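Local coordinates for hydrogenase expression/formation protein HypE (Desulfovibrio vulgaris subsp. vulgaris, PDB 2Z1U) that binds ATP and magnesium and, as a HypE maturation protein, probably dehydrates a carboxamide to make the cyanide ligand precursor of [NiFe]-hydrogenase, at residues A[150-155]-A[208-213]; A[197-202]-A[293-298]; A[202-207]-A[288-293]; A[213-218]-A[276-281]; A[241-246]-A[300-305]. All blocks are in the same frame, centred on the assembly; numbering follows the deposited sequence.

Contact 1: residues A[150-155]-A[208-213]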
# COMPACT_ATOMS: atom_id res chain seq x y z
N GLU A 150 -9.50 -0.41 -14.30
CA GLU A 150 -10.52 0.31 -15.04
C GLU A 150 -11.88 -0.39 -14.88
O GLU A 150 -12.01 -1.58 -15.20
CB GLU A 150 -10.09 0.41 -16.51
CG GLU A 150 -8.78 1.21 -16.67
CD GLU A 150 -8.06 0.98 -18.00
OE1 GLU A 150 -7.87 -0.19 -18.39
OE2 GLU A 150 -7.67 2.00 -18.63
N ILE A 151 -12.88 0.32 -14.37
CA ILE A 151 -14.21 -0.28 -14.22
C ILE A 151 -14.82 -0.57 -15.60
O ILE A 151 -14.74 0.27 -16.51
CB ILE A 151 -15.14 0.51 -13.28
CG1 ILE A 151 -14.63 0.40 -11.84
CG2 ILE A 151 -16.58 -0.02 -13.35
CD1 ILE A 151 -15.14 1.44 -10.89
N LEU A 152 -15.38 -1.77 -15.74
CA LEU A 152 -15.82 -2.29 -17.04
C LEU A 152 -17.31 -2.09 -17.31
O LEU A 152 -17.74 -2.18 -18.46
CB LEU A 152 -15.47 -3.78 -17.17
CG LEU A 152 -13.99 -4.17 -17.13
CD1 LEU A 152 -13.85 -5.67 -16.92
CD2 LEU A 152 -13.25 -3.71 -18.39
N VAL A 153 -18.10 -1.83 -16.27
CA VAL A 153 -19.56 -1.76 -16.41
C VAL A 153 -20.20 -0.74 -15.49
O VAL A 153 -19.66 -0.43 -14.43
CB VAL A 153 -20.25 -3.13 -16.14
CG1 VAL A 153 -20.09 -4.07 -17.32
CG2 VAL A 153 -19.75 -3.77 -14.84
N ASP A 154 -21.36 -0.23 -15.92
CA ASP A 154 -22.20 0.62 -15.08
C ASP A 154 -23.66 0.18 -15.23
O ASP A 154 -24.18 0.17 -16.35
CB ASP A 154 -22.02 2.10 -15.44
CG ASP A 154 -22.46 3.03 -14.33
OD1 ASP A 154 -23.67 3.10 -14.04
OD2 ASP A 154 -21.60 3.71 -13.74
N PRO A 155 -24.32 -0.19 -14.11
CA PRO A 155 -23.74 -0.25 -12.76
C PRO A 155 -22.77 -1.42 -12.57
O PRO A 155 -22.91 -2.47 -13.20
CB PRO A 155 -24.98 -0.43 -11.87
CG PRO A 155 -25.99 -1.06 -12.74
CD PRO A 155 -25.74 -0.56 -14.12
N LEU A 208 -17.41 -12.59 -17.04
CA LEU A 208 -18.69 -12.50 -16.35
C LEU A 208 -19.37 -11.16 -16.63
O LEU A 208 -20.53 -11.11 -17.01
CB LEU A 208 -18.51 -12.64 -14.84
CG LEU A 208 -18.32 -14.04 -14.24
CD1 LEU A 208 -18.09 -13.92 -12.73
CD2 LEU A 208 -19.52 -14.97 -14.55
N VAL A 209 -18.61 -10.09 -16.43
CA VAL A 209 -19.15 -8.74 -16.46
C VAL A 209 -19.51 -8.29 -17.88
O VAL A 209 -20.60 -7.72 -18.12
CB VAL A 209 -18.18 -7.81 -15.66
CG1 VAL A 209 -17.94 -6.48 -16.32
CG2 VAL A 209 -18.63 -7.70 -14.18
N LEU A 210 -18.65 -8.61 -18.84
CA LEU A 210 -18.83 -8.21 -20.24
C LEU A 210 -19.68 -9.14 -21.11
O LEU A 210 -20.32 -8.68 -22.05
CB LEU A 210 -17.48 -7.99 -20.92
CG LEU A 210 -16.58 -6.94 -20.27
CD1 LEU A 210 -15.23 -6.95 -20.95
CD2 LEU A 210 -17.22 -5.56 -20.35
N GLU A 211 -19.68 -10.44 -20.81
CA GLU A 211 -20.40 -11.40 -21.65
C GLU A 211 -21.69 -11.93 -21.03
O GLU A 211 -22.66 -12.15 -21.74
CB GLU A 211 -19.47 -12.52 -22.14
CG GLU A 211 -18.32 -11.97 -22.99
CD GLU A 211 -17.50 -13.03 -23.70
OE1 GLU A 211 -16.27 -13.00 -23.54
OE2 GLU A 211 -18.09 -13.87 -24.40
N VAL A 212 -21.69 -12.13 -19.72
CA VAL A 212 -22.90 -12.59 -19.03
C VAL A 212 -23.76 -11.37 -18.67
O VAL A 212 -24.95 -11.31 -19.03
CB VAL A 212 -22.57 -13.47 -17.79
CG1 VAL A 212 -23.84 -13.86 -17.03
CG2 VAL A 212 -21.79 -14.71 -18.24
N GLY A 213 -23.14 -10.40 -18.00
CA GLY A 213 -23.76 -9.11 -17.66
C GLY A 213 -24.74 -9.13 -16.49
O GLY A 213 -25.17 -10.19 -16.04
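Leu-152 and Val-153, just past the end of strand 141-151, lean on Val-209 and Leu-210 of helix 202-212. Before them, in the last residues of the strand, the Glu-150 carboxylate forms a salt bridge with Arg-90, and Ile-151 packs on Arg-44 of the second subunit. Leu-152 is the first to reach the helix, and it does so with its CB. That atom is 3.8 Å from CG1 of Val-209 and 4.0 Å from CD2 of Leu-210, so it rests between two successive helix residues. The same Leu-210 methyl also lies 3.9 Å from the carbonyl O of Leu-152.

Val-153 makes the closer approach. Both of its methyls straddle CG1 of Val-209, with Val-153 CG1 at 3.4 Å, tighter than usual van der Waals contact, and Val-153 CG2 at 3.6 Å. The two valines cross obliquely. The chi1 of Val-209, 138°, lies away from the staggered positions, consistent with some strain where this methyl is squeezed. Both helix residues lie within the wide pi-type turn 208-212 that ends the helix, where Gly-213 N bonds Leu-208 O at 2.9 Å.

The contact is made by aliphatic side chains, and across it the carbonyl oxygens of Leu-152 and Val-209 meet methyl groups. It joins the sheet containing strand 141-151 to helix 202-212 by shape and hydrophobic burial, without directional bonds.

Contact 2: residues A[197-202]-A[293-298]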
# COMPACT_ATOMS: atom_id res chain seq x y z
N ASP A 197 -5.20 -22.18 -2.81
CA ASP A 197 -5.87 -21.98 -4.08
C ASP A 197 -5.48 -20.62 -4.67
O ASP A 197 -6.09 -20.16 -5.63
CB ASP A 197 -7.39 -22.06 -3.89
CG ASP A 197 -7.92 -21.10 -2.82
OD1 ASP A 197 -7.14 -20.47 -2.06
OD2 ASP A 197 -9.15 -20.97 -2.74
N SER A 198 -4.47 -19.98 -4.07
CA SER A 198 -4.02 -18.66 -4.49
C SER A 198 -3.99 -18.58 -6.01
O SER A 198 -3.22 -19.29 -6.67
CB SER A 198 -2.65 -18.34 -3.90
OG SER A 198 -2.25 -17.00 -4.20
N ALA A 199 -4.88 -17.76 -6.57
CA ALA A 199 -4.99 -17.64 -8.02
C ALA A 199 -5.70 -16.35 -8.35
O ALA A 199 -6.55 -15.88 -7.61
CB ALA A 199 -5.77 -18.85 -8.62
N SER A 200 -5.35 -15.82 -9.51
CA SER A 200 -5.92 -14.60 -10.06
C SER A 200 -7.25 -14.87 -10.75
O SER A 200 -7.35 -15.75 -11.58
CB SER A 200 -4.93 -14.01 -11.10
OG SER A 200 -4.11 -13.08 -10.42
N LEU A 201 -8.26 -14.06 -10.43
CA LEU A 201 -9.62 -14.24 -10.93
C LEU A 201 -10.08 -13.15 -11.88
O LEU A 201 -11.23 -13.12 -12.28
CB LEU A 201 -10.61 -14.32 -9.74
CG LEU A 201 -10.38 -15.42 -8.69
CD1 LEU A 201 -11.40 -15.27 -7.55
CD2 LEU A 201 -10.45 -16.79 -9.34
N ASN A 202 -9.17 -12.26 -12.27
CA ASN A 202 -9.52 -11.14 -13.15
C ASN A 202 -10.12 -11.55 -14.50
O ASN A 202 -11.03 -10.89 -15.02
CB ASN A 202 -8.35 -10.15 -13.33
CG ASN A 202 -7.09 -10.80 -13.86
OD1 ASN A 202 -6.66 -11.85 -13.39
ND2 ASN A 202 -6.46 -10.15 -14.83
N GLY A 293 -13.20 -21.06 -15.03
CA GLY A 293 -12.27 -20.20 -14.29
C GLY A 293 -11.38 -20.99 -13.35
O GLY A 293 -11.56 -22.20 -13.22
N PRO A 294 -10.44 -20.33 -12.67
CA PRO A 294 -9.55 -21.09 -11.79
C PRO A 294 -10.40 -21.85 -10.75
O PRO A 294 -11.40 -21.30 -10.25
CB PRO A 294 -8.74 -19.97 -11.08
CG PRO A 294 -8.74 -18.83 -12.07
CD PRO A 294 -10.15 -18.88 -12.61
N HIS A 295 -10.02 -23.11 -10.49
CA HIS A 295 -10.69 -23.99 -9.53
C HIS A 295 -12.17 -24.27 -9.85
O HIS A 295 -12.91 -24.82 -9.03
CB HIS A 295 -10.51 -23.49 -8.09
CG HIS A 295 -9.10 -23.07 -7.80
ND1 HIS A 295 -8.05 -23.95 -7.83
CD2 HIS A 295 -8.57 -21.85 -7.54
CE1 HIS A 295 -6.92 -23.30 -7.58
NE2 HIS A 295 -7.22 -22.03 -7.40
N GLY A 296 -12.56 -23.95 -11.08
CA GLY A 296 -13.96 -24.06 -11.48
C GLY A 296 -14.52 -25.45 -11.61
O GLY A 296 -15.73 -25.58 -11.85
N GLU A 297 -13.67 -26.55 -11.47
CA GLU A 297 -14.24 -27.89 -11.39
C GLU A 297 -15.45 -27.92 -10.46
O GLU A 297 -16.32 -28.75 -10.60
CB GLU A 297 -13.18 -28.88 -10.89
CG GLU A 297 -12.46 -28.44 -9.63
CD GLU A 297 -11.25 -27.57 -9.93
OE1 GLU A 297 -10.38 -27.43 -9.04
OE2 GLU A 297 -11.18 -27.01 -11.04
N HIS A 298 -15.39 -27.08 -9.44
CA HIS A 298 -16.35 -27.17 -8.35
C HIS A 298 -17.27 -25.97 -8.24
O HIS A 298 -17.98 -25.82 -7.23
CB HIS A 298 -15.62 -27.38 -7.02
CG HIS A 298 -14.84 -28.66 -6.97
ND1 HIS A 298 -13.55 -28.72 -6.50
CD2 HIS A 298 -15.17 -29.92 -7.34
CE1 HIS A 298 -13.11 -29.96 -6.57
NE2 HIS A 298 -14.07 -30.71 -7.08
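The carbonyl O of Asp-197 accepts a hydrogen bond from NE2 of His-295 at 2.8 Å, bent to 137° at the hydrogen. This oxygen lies 27° out of the imidazole plane, so the ring meets it at a tilt. From the same residue, CB of Asp-197 lies over one face of the ring in a CH-pi contact, 3.9 Å from the centroid and displaced toward the rim. The Asp-197 carboxylate turns elsewhere, to a salt bridge with Lys-273. Ala-199 CB approaches His-295 NE2 obliquely and also touches CB of Pro-294. Farther along, CG of Pro-294 packs 3.4 Å from the carbonyl O of Ser-200 and 3.8 Å from CD2 of Leu-201, the N-cap residue of helix 202-212. Leu-201 lies near the magnesium ligand Asp-220. Pro-294 and His-295 are the central pair of a type II beta turn closed by Gly-296 N on Gly-293 O, with proline at its second position and His-295 at positive phi (60°) at its third.

Contact 3: residues A[202-207]-A[288-293]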
# COMPACT_ATOMS: atom_id res chain seq x y z
N ASN A 202 -9.17 -12.26 -12.27
CA ASN A 202 -9.52 -11.14 -13.15
C ASN A 202 -10.12 -11.55 -14.50
O ASN A 202 -11.03 -10.89 -15.02
CB ASN A 202 -8.35 -10.15 -13.33
CG ASN A 202 -7.09 -10.80 -13.86
OD1 ASN A 202 -6.66 -11.85 -13.39
ND2 ASN A 202 -6.46 -10.15 -14.83
N ARG A 203 -9.58 -12.62 -15.09
CA ARG A 203 -10.05 -13.09 -16.40
C ARG A 203 -11.48 -13.68 -16.33
O ARG A 203 -12.31 -13.38 -17.19
CB ARG A 203 -9.05 -14.07 -17.02
CG ARG A 203 -7.69 -13.38 -17.34
CD ARG A 203 -6.62 -14.35 -17.81
NE ARG A 203 -5.30 -13.69 -17.77
CZ ARG A 203 -4.71 -13.08 -18.79
NH1 ARG A 203 -5.27 -13.04 -19.99
NH2 ARG A 203 -3.51 -12.52 -18.62
N VAL A 204 -11.77 -14.49 -15.31
CA VAL A 204 -13.17 -14.97 -15.12
C VAL A 204 -14.13 -13.79 -14.90
O VAL A 204 -15.21 -13.78 -15.47
CB VAL A 204 -13.34 -15.97 -13.92
CG1 VAL A 204 -14.61 -16.84 -14.11
CG2 VAL A 204 -12.17 -16.88 -13.84
N VAL A 205 -13.73 -12.82 -14.07
CA VAL A 205 -14.56 -11.63 -13.79
C VAL A 205 -14.83 -10.80 -15.05
O VAL A 205 -15.95 -10.39 -15.29
CB VAL A 205 -13.97 -10.72 -12.67
CG1 VAL A 205 -14.77 -9.42 -12.54
CG2 VAL A 205 -13.99 -11.44 -11.32
N GLU A 206 -13.78 -10.55 -15.84
CA GLU A 206 -13.97 -9.81 -17.09
C GLU A 206 -15.05 -10.48 -17.97
O GLU A 206 -15.97 -9.80 -18.45
CB GLU A 206 -12.63 -9.62 -17.83
CG GLU A 206 -12.78 -8.92 -19.20
CD GLU A 206 -11.52 -8.23 -19.69
OE1 GLU A 206 -10.73 -7.76 -18.85
OE2 GLU A 206 -11.33 -8.14 -20.93
N LYS A 207 -14.96 -11.80 -18.16
CA LYS A 207 -15.93 -12.51 -18.99
C LYS A 207 -17.33 -12.49 -18.37
O LYS A 207 -18.31 -12.36 -19.09
CB LYS A 207 -15.51 -13.95 -19.29
CG LYS A 207 -16.35 -14.57 -20.40
CD LYS A 207 -15.95 -15.99 -20.73
CE LYS A 207 -16.60 -16.42 -22.05
NZ LYS A 207 -16.19 -17.79 -22.43
N ALA A 288 -21.68 -21.35 -16.10
CA ALA A 288 -20.91 -21.91 -17.21
C ALA A 288 -19.53 -21.24 -17.28
O ALA A 288 -18.52 -21.90 -17.53
CB ALA A 288 -21.65 -21.75 -18.54
N VAL A 289 -19.49 -19.93 -17.07
CA VAL A 289 -18.24 -19.19 -17.09
C VAL A 289 -17.34 -19.56 -15.89
O VAL A 289 -16.14 -19.81 -16.06
CB VAL A 289 -18.51 -17.65 -17.18
CG1 VAL A 289 -17.25 -16.84 -16.87
CG2 VAL A 289 -19.04 -17.31 -18.59
N LEU A 290 -17.92 -19.63 -14.71
CA LEU A 290 -17.22 -19.99 -13.49
C LEU A 290 -16.59 -21.37 -13.61
O LEU A 290 -15.46 -21.61 -13.09
CB LEU A 290 -18.17 -19.96 -12.29
CG LEU A 290 -18.81 -18.60 -11.97
CD1 LEU A 290 -19.91 -18.78 -10.93
CD2 LEU A 290 -17.74 -17.64 -11.46
N ARG A 291 -17.24 -22.32 -14.26
CA ARG A 291 -16.70 -23.67 -14.49
C ARG A 291 -15.37 -23.69 -15.26
O ARG A 291 -14.57 -24.61 -15.11
CB ARG A 291 -17.73 -24.57 -15.20
CG ARG A 291 -18.85 -25.03 -14.28
CD ARG A 291 -19.79 -25.98 -15.03
NE ARG A 291 -20.96 -26.29 -14.22
CZ ARG A 291 -22.22 -25.93 -14.49
NH1 ARG A 291 -22.52 -25.23 -15.59
NH2 ARG A 291 -23.17 -26.28 -13.65
N GLU A 292 -15.14 -22.64 -16.05
CA GLU A 292 -13.93 -22.52 -16.84
C GLU A 292 -12.87 -21.64 -16.19
O GLU A 292 -11.77 -21.55 -16.69
CB GLU A 292 -14.25 -22.06 -18.27
CG GLU A 292 -15.21 -22.98 -18.97
CD GLU A 292 -15.21 -22.83 -20.48
OE1 GLU A 292 -15.61 -23.78 -21.15
OE2 GLU A 292 -14.80 -21.78 -20.99
N GLY A 293 -13.20 -21.06 -15.03
CA GLY A 293 -12.27 -20.20 -14.29
C GLY A 293 -11.38 -20.99 -13.35
O GLY A 293 -11.56 -22.20 -13.22
O HOH W 1 -16.55 -19.65 -20.43
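Val-204 and Val-289 slide past each other in opposite directions at a helix-helix packing between the first turns of helix 202-212 and the last turn of helix 280-291. In each valine CG1 is anti to the backbone N (chi1 -157° in Val-204, 166° in Val-289), and these two methyls meet at 3.8 Å. CG1 of Val-204 is also 4.2 Å from CD2 of the buried Leu-290, whose tip bends back to the interface although its CB starts away from it. The other Val-204 methyl, CG2, presses on the bare backbone of Gly-293, 3.4 Å from its CA. With no side chain at that position, the chain leaving helix 280-291 can pass this close to Val-204.

Toward the solvent, Lys-207 passes at a slant over Val-289. Its chain is extended, and CD lies 4.0 Å from CG2 of Val-289, so the aliphatic part of the lysine flanks the valine. Deeper in the fold the same helices stay in touch one turn on, where Leu-208 packs on Val-289 and Leu-290; Val-205, directed away from this interface, packs on Leu-274. The charged ends of Lys-207 and Glu-292 do not pair directly: NZ stands 4.5 Å from OE2. A single water bridges them, accepting from Lys-207 NZ at 2.8 Å and donating to Glu-292 OE2 at 2.8 Å.

Contact 4: residues A[213-218]-A[276-281]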
# COMPACT_ATOMS: atom_id res chain seq x y z
N GLY A 213 -23.14 -10.40 -18.00
CA GLY A 213 -23.76 -9.11 -17.66
C GLY A 213 -24.74 -9.13 -16.49
O GLY A 213 -25.17 -10.19 -16.04
N ASP A 214 -25.08 -7.93 -16.01
CA ASP A 214 -26.02 -7.73 -14.90
C ASP A 214 -25.54 -8.42 -13.61
O ASP A 214 -26.33 -8.96 -12.84
CB ASP A 214 -27.46 -8.15 -15.28
CG ASP A 214 -28.54 -7.40 -14.49
OD1 ASP A 214 -28.21 -6.42 -13.77
OD2 ASP A 214 -29.72 -7.78 -14.58
N ILE A 215 -24.23 -8.38 -13.38
CA ILE A 215 -23.66 -8.92 -12.15
C ILE A 215 -23.97 -7.96 -11.00
O ILE A 215 -23.60 -6.77 -11.05
CB ILE A 215 -22.12 -9.13 -12.27
CG1 ILE A 215 -21.75 -9.96 -13.51
CG2 ILE A 215 -21.57 -9.75 -10.98
CD1 ILE A 215 -22.43 -11.36 -13.61
N HIS A 216 -24.65 -8.46 -9.97
CA HIS A 216 -24.97 -7.62 -8.81
C HIS A 216 -23.85 -7.50 -7.80
O HIS A 216 -23.52 -6.40 -7.39
CB HIS A 216 -26.27 -8.07 -8.13
CG HIS A 216 -27.50 -7.84 -8.95
ND1 HIS A 216 -28.73 -8.33 -8.58
CD2 HIS A 216 -27.69 -7.17 -10.11
CE1 HIS A 216 -29.63 -7.97 -9.49
NE2 HIS A 216 -29.02 -7.27 -10.42
N VAL A 217 -23.30 -8.64 -7.36
CA VAL A 217 -22.24 -8.68 -6.33
C VAL A 217 -21.12 -9.66 -6.66
O VAL A 217 -21.37 -10.78 -7.11
CB VAL A 217 -22.76 -9.06 -4.91
CG1 VAL A 217 -21.75 -8.61 -3.82
CG2 VAL A 217 -24.13 -8.46 -4.63
N LEU A 218 -19.89 -9.21 -6.44
CA LEU A 218 -18.72 -10.09 -6.45
C LEU A 218 -17.98 -9.84 -5.14
O LEU A 218 -17.83 -8.69 -4.72
CB LEU A 218 -17.79 -9.77 -7.63
CG LEU A 218 -18.29 -9.93 -9.08
CD1 LEU A 218 -17.32 -9.26 -10.08
CD2 LEU A 218 -18.54 -11.39 -9.45
N CYS A 276 -20.44 -14.95 -6.55
CA CYS A 276 -21.08 -14.15 -7.58
C CYS A 276 -22.59 -14.18 -7.37
O CYS A 276 -23.21 -15.24 -7.36
CB CYS A 276 -20.70 -14.68 -8.97
SG CYS A 276 -21.60 -13.94 -10.35
N ILE A 277 -23.17 -12.99 -7.22
CA ILE A 277 -24.62 -12.85 -7.02
C ILE A 277 -25.18 -12.03 -8.18
O ILE A 277 -24.61 -10.99 -8.54
CB ILE A 277 -24.93 -12.23 -5.62
CG1 ILE A 277 -24.43 -13.18 -4.53
CG2 ILE A 277 -26.44 -12.01 -5.43
CD1 ILE A 277 -24.38 -12.61 -3.12
N LEU A 278 -26.27 -12.53 -8.78
CA LEU A 278 -26.86 -11.99 -10.00
C LEU A 278 -28.29 -12.54 -10.22
O LEU A 278 -28.63 -13.61 -9.69
CB LEU A 278 -25.97 -12.34 -11.21
CG LEU A 278 -26.08 -13.70 -11.94
CD1 LEU A 278 -25.17 -13.66 -13.13
CD2 LEU A 278 -25.75 -14.90 -11.05
N PRO A 279 -29.13 -11.84 -11.02
CA PRO A 279 -30.49 -12.34 -11.28
C PRO A 279 -30.53 -13.78 -11.78
O PRO A 279 -29.61 -14.25 -12.46
CB PRO A 279 -31.00 -11.41 -12.38
CG PRO A 279 -30.25 -10.16 -12.20
CD PRO A 279 -28.88 -10.57 -11.72
N GLU A 280 -31.62 -14.47 -11.45
CA GLU A 280 -31.82 -15.87 -11.78
C GLU A 280 -31.60 -16.21 -13.26
O GLU A 280 -31.00 -17.25 -13.56
CB GLU A 280 -33.20 -16.33 -11.29
CG GLU A 280 -33.53 -17.81 -11.50
CD GLU A 280 -32.43 -18.76 -11.05
OE1 GLU A 280 -32.11 -19.71 -11.82
OE2 GLU A 280 -31.89 -18.57 -9.94
N GLU A 281 -32.06 -15.36 -14.18
CA GLU A 281 -32.02 -15.72 -15.61
C GLU A 281 -30.62 -15.67 -16.24
O GLU A 281 -30.41 -16.17 -17.35
CB GLU A 281 -33.06 -14.93 -16.44
CG GLU A 281 -32.61 -13.57 -16.99
CD GLU A 281 -32.83 -12.43 -16.01
OE1 GLU A 281 -33.25 -12.67 -14.85
OE2 GLU A 281 -32.58 -11.27 -16.41
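With CG anti to the carbonyl carbon (chi1 -69°), the side chain of His-216 swings out to Pro-279, and chi2 of 172° turns the ring so that CD of Pro-279 sits over one face. This CH-pi contact is 3.6 Å from the ring centroid, displaced toward the rim on which CE1 and NE2 lie. The ND1 of the same ring is hydrogen-bonded to Asp-166, which helps fix the ring's rotation. Asp-214 meets the same proline: its carbonyl O is 3.2 Å from Pro-279 CD, the atom over the imidazole, while its side chain crosses that of Pro-279 at about a right angle, with OD2 3.4 Å from Pro-279 CG.

The backbones pair as antiparallel strands. The carbonyl O of Ile-277 receives N-H groups from two consecutive residues, a straight bond from Val-217 N at 2.9 Å and a weak one from His-216 N. That doubled pairing is a classic beta bulge. Ile-277 N returns a bond to Val-217 O, which also takes a CA-H contact from Cys-276 at 3.4 Å. On one face Val-217 and Ile-277 lie side by side, CB to CB at 3.9 Å. The opposite face carries Leu-218 on Cys-276, and nearby CD1 of Ile-215 touches CD1 of Leu-278 at 3.6 Å, against helix 202-212.

The edge strand leading to the magnesium ligand Asp-220 is thus fixed by paired backbone bonds, with apolar packing on both faces and the bulge accommodating an extra residue.

Contact 5: residues A[241-246]-A[300-305]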
# COMPACT_ATOMS: atom_id res chain seq x y z
N CYS A 241 -29.51 -14.12 2.99
CA CYS A 241 -28.94 -15.12 2.10
C CYS A 241 -29.34 -16.50 2.58
O CYS A 241 -29.21 -16.81 3.77
CB CYS A 241 -27.41 -14.97 2.02
SG CYS A 241 -26.87 -13.44 1.22
N HIS A 242 -29.90 -17.29 1.67
CA HIS A 242 -30.26 -18.68 1.95
C HIS A 242 -29.32 -19.60 1.18
O HIS A 242 -29.21 -19.51 -0.03
CB HIS A 242 -31.73 -18.95 1.60
CG HIS A 242 -32.70 -18.39 2.60
ND1 HIS A 242 -33.26 -19.16 3.60
CD2 HIS A 242 -33.18 -17.14 2.76
CE1 HIS A 242 -34.06 -18.40 4.33
NE2 HIS A 242 -34.03 -17.17 3.85
N VAL A 243 -28.66 -20.50 1.90
CA VAL A 243 -27.62 -21.34 1.34
C VAL A 243 -27.92 -22.82 1.63
O VAL A 243 -28.51 -23.14 2.66
CB VAL A 243 -26.23 -20.89 1.88
CG1 VAL A 243 -25.26 -22.06 2.02
CG2 VAL A 243 -25.64 -19.83 0.93
N LEU A 244 -27.55 -23.70 0.70
CA LEU A 244 -27.80 -25.14 0.87
C LEU A 244 -26.49 -25.86 1.21
O LEU A 244 -25.56 -25.88 0.37
CB LEU A 244 -28.42 -25.74 -0.40
CG LEU A 244 -28.93 -27.19 -0.35
CD1 LEU A 244 -30.04 -27.40 0.70
CD2 LEU A 244 -29.40 -27.63 -1.73
N GLU A 245 -26.41 -26.45 2.41
CA GLU A 245 -25.13 -27.03 2.89
C GLU A 245 -24.50 -28.02 1.89
O GLU A 245 -23.29 -27.96 1.64
CB GLU A 245 -25.28 -27.72 4.25
CG GLU A 245 -23.92 -28.15 4.86
CD GLU A 245 -24.04 -28.64 6.30
OE1 GLU A 245 -25.05 -29.24 6.64
OE2 GLU A 245 -23.10 -28.45 7.09
N THR A 246 -25.33 -28.90 1.34
CA THR A 246 -24.86 -29.96 0.45
C THR A 246 -24.32 -29.40 -0.87
O THR A 246 -23.56 -30.08 -1.53
CB THR A 246 -25.94 -31.02 0.13
OG1 THR A 246 -27.13 -30.39 -0.38
CG2 THR A 246 -26.27 -31.87 1.36
N ALA A 300 -20.45 -23.82 -8.36
CA ALA A 300 -21.82 -24.29 -8.07
C ALA A 300 -22.78 -23.18 -7.66
O ALA A 300 -22.38 -22.16 -7.12
CB ALA A 300 -21.79 -25.37 -6.98
N ARG A 301 -24.05 -23.39 -7.96
CA ARG A 301 -25.10 -22.60 -7.36
C ARG A 301 -25.20 -23.07 -5.89
O ARG A 301 -25.36 -24.27 -5.63
CB ARG A 301 -26.42 -22.83 -8.10
CG ARG A 301 -27.59 -22.00 -7.61
CD ARG A 301 -28.88 -22.58 -8.12
NE ARG A 301 -29.01 -22.52 -9.58
CZ ARG A 301 -29.60 -21.53 -10.24
NH1 ARG A 301 -29.67 -21.56 -11.56
NH2 ARG A 301 -30.13 -20.50 -9.57
N ILE A 302 -25.02 -22.15 -4.94
CA ILE A 302 -25.11 -22.56 -3.51
C ILE A 302 -26.34 -22.05 -2.76
O ILE A 302 -26.59 -22.45 -1.60
CB ILE A 302 -23.84 -22.19 -2.70
CG1 ILE A 302 -23.69 -20.66 -2.56
CG2 ILE A 302 -22.60 -22.85 -3.31
CD1 ILE A 302 -22.60 -20.22 -1.60
N GLY A 303 -27.12 -21.19 -3.39
CA GLY A 303 -28.27 -20.60 -2.70
C GLY A 303 -28.90 -19.44 -3.44
O GLY A 303 -28.72 -19.29 -4.66
N SER A 304 -29.65 -18.63 -2.71
CA SER A 304 -30.38 -17.51 -3.29
C SER A 304 -30.54 -16.35 -2.31
O SER A 304 -30.39 -16.52 -1.09
CB SER A 304 -31.74 -17.98 -3.83
OG SER A 304 -32.61 -18.41 -2.78
N VAL A 305 -30.84 -15.17 -2.85
CA VAL A 305 -31.16 -14.00 -2.03
C VAL A 305 -32.69 -13.86 -1.92
O VAL A 305 -33.41 -14.04 -2.91
CB VAL A 305 -30.52 -12.72 -2.59
CG1 VAL A 305 -30.85 -11.51 -1.72
CG2 VAL A 305 -28.99 -12.90 -2.71
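His-242 and Ser-304 form the hydrogen-bonded pair at the middle of this antiparallel pairing. His-242 N donates to Ser-304 O at 2.9 Å, and Ser-304 N returns to His-242 O at 2.9 Å. A third bond runs from Leu-244 N to Ile-302 O at 2.8 Å; in all three the donor lies nearly along the C=O axis. Two of these oxygens have a further, weaker partner: His-242 O takes a CA-H contact from Gly-303 at 3.0 Å, and Ile-302 O one from CA of Val-243 at 3.3 Å. Gly-303 can come so near His-242 O because it carries no CB. The alternate residues Cys-241 and Val-243 turn their backbone groups the other way, to Gln-318, Val-320 and Glu-322 at strand 319-322. Ser-304 OG is hydrogen-bonded to Lys-306.

Apolar contact is light. CG2 of Val-243 lies 4.0 Å from CD1 of Ile-302, the two side chains pointing the same way, and Cys-241 approaches Val-305 on that same face, against helix 225-237. Ile-302 and Gly-303 together face Ile-168 of strand 167-170, a classic beta bulge on the far edge of strand 300-306. The arrangement belongs to the mixed sheet of the AIR synthase-related C-terminal domain, in which strand 300-306 lies between strands 240-244 and 167-170.

From the N terminus, residues 150-155 leave the sheet containing strand 141-151, and contact 1 closes the loop to helix 202-212. Contacts 2 and 3 open within that loop and close later, so both cross contact 1. Contact 4 begins where contact 1 ends, at Gly-213, and is nested inside contact 3, itself nested inside contact 2. Contact 5 opens inside contact 4 and closes last, crossing contacts 2, 3 and 4. Helix 202-212 joins contacts 1 and 3; helix 280-291 joins 3 and 4. Contacts 4 and 5 build the same seven-stranded sheet and are linked by a Glu-280 to Arg-301 salt bridge.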